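Local coordinates for short-chain dehydrogenase/reductase SDR (Burkholderia phymatum, PDB 5IG2), which binds NAD and probably acts as an oxidoreductase on CH-OH groups of its substrates, as in other short-chain dehydrogenases/reductases, at residues B[115-118]-B[119-123]. Sequence-based numbering, arbitrary orientation.
With NAD (nicotinamide-adenine-dinucleotide), chain F.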
loop_
_atom_site.group_PDB
_atom_site.type_symbol
_atom_site.label_atom_id
_atom_site.label_comp_id
_atom_site.label_asym_id
_atom_site.label_seq_id
_atom_site.Cartn_x
_atom_site.Cartn_y
_atom_site.Cartn_z
ATOM N N TRP B 115 -41.873 -26.154 36.965
ATOM C CA TRP B 115 -42.793 -27.069 36.298
ATOM C C TRP B 115 -43.925 -26.310 35.615
ATOM O O TRP B 115 -44.257 -26.581 34.457
ATOM C CB TRP B 115 -43.367 -28.069 37.304
ATOM C CG TRP B 115 -42.408 -29.113 37.793
ATOM C CD1 TRP B 115 -41.623 -29.049 38.908
ATOM C CD2 TRP B 115 -42.166 -30.398 37.205
ATOM N NE1 TRP B 115 -40.885 -30.202 39.035
ATOM C CE2 TRP B 115 -41.202 -31.049 38.007
ATOM C CE3 TRP B 115 -42.662 -31.058 36.079
ATOM C CZ2 TRP B 115 -40.726 -32.332 37.715
ATOM C CZ3 TRP B 115 -42.185 -32.331 35.790
ATOM C CH2 TRP B 115 -41.226 -32.953 36.603
ATOM N N ALA B 116 -44.551 -25.373 36.332
ATOM C CA ALA B 116 -45.658 -24.615 35.755
ATOM C C ALA B 116 -45.218 -23.821 34.528
ATOM O O ALA B 116 -45.966 -23.706 33.548
ATOM C CB ALA B 116 -46.251 -23.679 36.807
ATOM N N TRP B 117 -44.019 -23.240 34.574
ATOM C CA TRP B 117 -43.544 -22.430 33.459
ATOM C C TRP B 117 -43.324 -23.288 32.218
ATOM O O TRP B 117 -43.889 -23.020 31.150
ATOM C CB TRP B 117 -42.251 -21.718 33.853
ATOM C CG TRP B 117 -41.625 -20.900 32.740
ATOM C CD1 TRP B 117 -42.273 -20.107 31.836
ATOM C CD2 TRP B 117 -40.227 -20.815 32.423
ATOM N NE1 TRP B 117 -41.359 -19.518 30.985
ATOM C CE2 TRP B 117 -40.098 -19.941 31.323
ATOM C CE3 TRP B 117 -39.070 -21.391 32.968
ATOM C CZ2 TRP B 117 -38.854 -19.620 30.756
ATOM C CZ3 TRP B 117 -37.830 -21.081 32.398
ATOM C CH2 TRP B 117 -37.735 -20.201 31.302
ATOM N N VAL B 118 -42.507 -24.337 32.351
ATOM C CA VAL B 118 -42.146 -25.157 31.195
ATOM C C VAL B 118 -43.371 -25.856 30.634
ATOM O O VAL B 118 -43.570 -25.907 29.415
ATOM C CB VAL B 118 -41.049 -26.172 31.572
ATOM C CG1 VAL B 118 -40.674 -27.035 30.362
ATOM C CG2 VAL B 118 -39.831 -25.451 32.128
ATOM N N PHE B 119 -44.214 -26.409 31.504
ATOM C CA PHE B 119 -45.369 -27.123 30.981
ATOM C C PHE B 119 -46.405 -26.164 30.415
ATOM O O PHE B 119 -47.110 -26.509 29.457
ATOM C CB PHE B 119 -45.961 -28.035 32.057
ATOM C CG PHE B 119 -45.372 -29.423 32.032
ATOM C CD1 PHE B 119 -44.090 -29.649 32.506
ATOM C CD2 PHE B 119 -46.074 -30.484 31.479
ATOM C CE1 PHE B 119 -43.521 -30.921 32.459
ATOM C CE2 PHE B 119 -45.522 -31.757 31.430
ATOM C CZ PHE B 119 -44.243 -31.977 31.923
ATOM N N GLY B 120 -46.485 -24.950 30.962
ATOM C CA GLY B 120 -47.421 -23.976 30.429
ATOM C C GLY B 120 -47.100 -23.588 28.998
ATOM O O GLY B 120 -47.997 -23.457 28.162
ATOM N N VAL B 121 -45.818 -23.403 28.691
ATOM C CA VAL B 121 -45.452 -23.057 27.321
ATOM C C VAL B 121 -45.398 -24.301 26.450
ATOM O O VAL B 121 -46.034 -24.362 25.389
ATOM C CB VAL B 121 -44.108 -22.305 27.285
ATOM C CG1 VAL B 121 -43.786 -21.881 25.841
ATOM C CG2 VAL B 121 -44.126 -21.109 28.257
ATOM N N ASN B 122 -44.631 -25.305 26.889
ATOM C CA ASN B 122 -44.262 -26.422 26.026
ATOM C C ASN B 122 -45.408 -27.393 25.797
ATOM O O ASN B 122 -45.487 -28.003 24.726
ATOM C CB ASN B 122 -43.077 -27.186 26.623
ATOM C CG ASN B 122 -41.791 -26.386 26.605
ATOM O OD1 ASN B 122 -41.799 -25.185 26.343
ATOM N ND2 ASN B 122 -40.665 -27.060 26.874
ATOM N N VAL B 123 -46.290 -27.566 26.777
ATOM C CA VAL B 123 -47.417 -28.475 26.609
ATOM C C VAL B 123 -48.703 -27.686 26.373
ATOM O O VAL B 123 -49.361 -27.855 25.340
ATOM C CB VAL B 123 -47.555 -29.415 27.817
ATOM C CG1 VAL B 123 -48.818 -30.278 27.668
ATOM C CG2 VAL B 123 -46.293 -30.275 27.947
HETATM P PA NAD F . -35.640 -19.549 20.795
HETATM O O1A NAD F . -35.436 -19.042 22.169
HETATM O O2A NAD F . -34.649 -18.972 19.772
HETATM O O5B NAD F . -37.120 -19.332 20.250
HETATM C C5B NAD F . -38.263 -19.676 21.056
HETATM C C4B NAD F . -39.158 -18.468 21.085
HETATM O O4B NAD F . -40.342 -18.771 21.856
HETATM C C3B NAD F . -38.543 -17.198 21.699
HETATM O O3B NAD F . -38.602 -16.101 20.796
HETATM C C2B NAD F . -39.416 -16.934 22.937
HETATM O O2B NAD F . -39.606 -15.546 23.185
HETATM C C1B NAD F . -40.726 -17.587 22.520
HETATM N N9A NAD F . -41.607 -17.928 23.630
HETATM C C8A NAD F . -41.252 -18.443 24.849
HETATM N N7A NAD F . -42.247 -18.540 25.698
HETATM C C5A NAD F . -43.335 -18.060 24.985
HETATM C C6A NAD F . -44.689 -17.887 25.324
HETATM N N6A NAD F . -45.180 -18.104 26.547
HETATM N N1A NAD F . -45.523 -17.424 24.367
HETATM C C2A NAD F . -45.021 -17.138 23.159
HETATM N N3A NAD F . -43.757 -17.235 22.730
HETATM C C4A NAD F . -42.958 -17.699 23.700
HETATM O O3 NAD F . -35.516 -21.133 20.787
HETATM P PN NAD F . -35.816 -22.225 19.658
HETATM O O1N NAD F . -36.034 -21.559 18.350
HETATM O O2N NAD F . -34.758 -23.254 19.775
HETATM O O5D NAD F . -37.181 -22.813 20.227
HETATM C C5D NAD F . -38.229 -23.272 19.345
HETATM C C4D NAD F . -38.627 -24.663 19.774
HETATM O O4D NAD F . -37.591 -25.614 19.427
HETATM C C3D NAD F . -38.889 -24.844 21.275
HETATM O O3D NAD F . -40.070 -25.614 21.462
HETATM C C2D NAD F . -37.671 -25.645 21.740
HETATM O O2D NAD F . -37.983 -26.417 22.892
HETATM C C1D NAD F . -37.445 -26.499 20.501
HETATM N N1N NAD F . -36.074 -27.192 20.376
HETATM C C2N NAD F . -34.964 -26.433 20.331
HETATM C C3N NAD F . -33.725 -27.027 20.177
HETATM C C7N NAD F . -32.463 -26.250 19.962
HETATM O O7N NAD F . -31.370 -26.801 20.164
HETATM N N7N NAD F . -32.566 -24.962 19.675
HETATM C C4N NAD F . -33.660 -28.410 20.062
HETATM C C5N NAD F . -34.820 -29.164 20.094
HETATM C C6N NAD F . -36.028 -28.535 20.260
#
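Trp-115 and Phe-119, Trp-117 and Val-121, and Val-118 and Asn-122 meet as local i/i+4 pairs on successive turns of helix 112-140, within the Rossmann-type fold of this dehydrogenase. Main-chain bonds establish the spacing: Asn-122 N donates to Val-118 O at 2.8 Å, with an N-H...O angle of 159°, and the three preceding residues repeat the pattern. Gly-120 N reaches Ala-116 O from above the carbonyl plane. On one flank Trp-115 and Phe-119 run side by side, CE3 of the indole 3.7 Å from CE1 of the phenyl, their planes inclined at 31°. On the cofactor flank, Val-121 CG2 is 4.2 Å from Trp-117 CD1. The same methyl packs 3.6 Å from NAD N6A, a van der Waals contact by which Val-121 lines the adenine pocket. Asn-122 holds CG beside its backbone N (chi1 -68°), turning the amide back toward the preceding turn, where ND2 lies 3.5 Å from Val-118 CG1. The buried amide is satisfied at both ends: OD1 accepts from Val-101 N, and ND2 is hydrogen-bonded to Ser-167 OG. Helix 112-140 packs beside helix 162-185, gives Trp-115, Phe-119 and Val-123 to the second-subunit interface, and links parallel strands 94-97 and 144-149 in a beta-alpha-beta crossover.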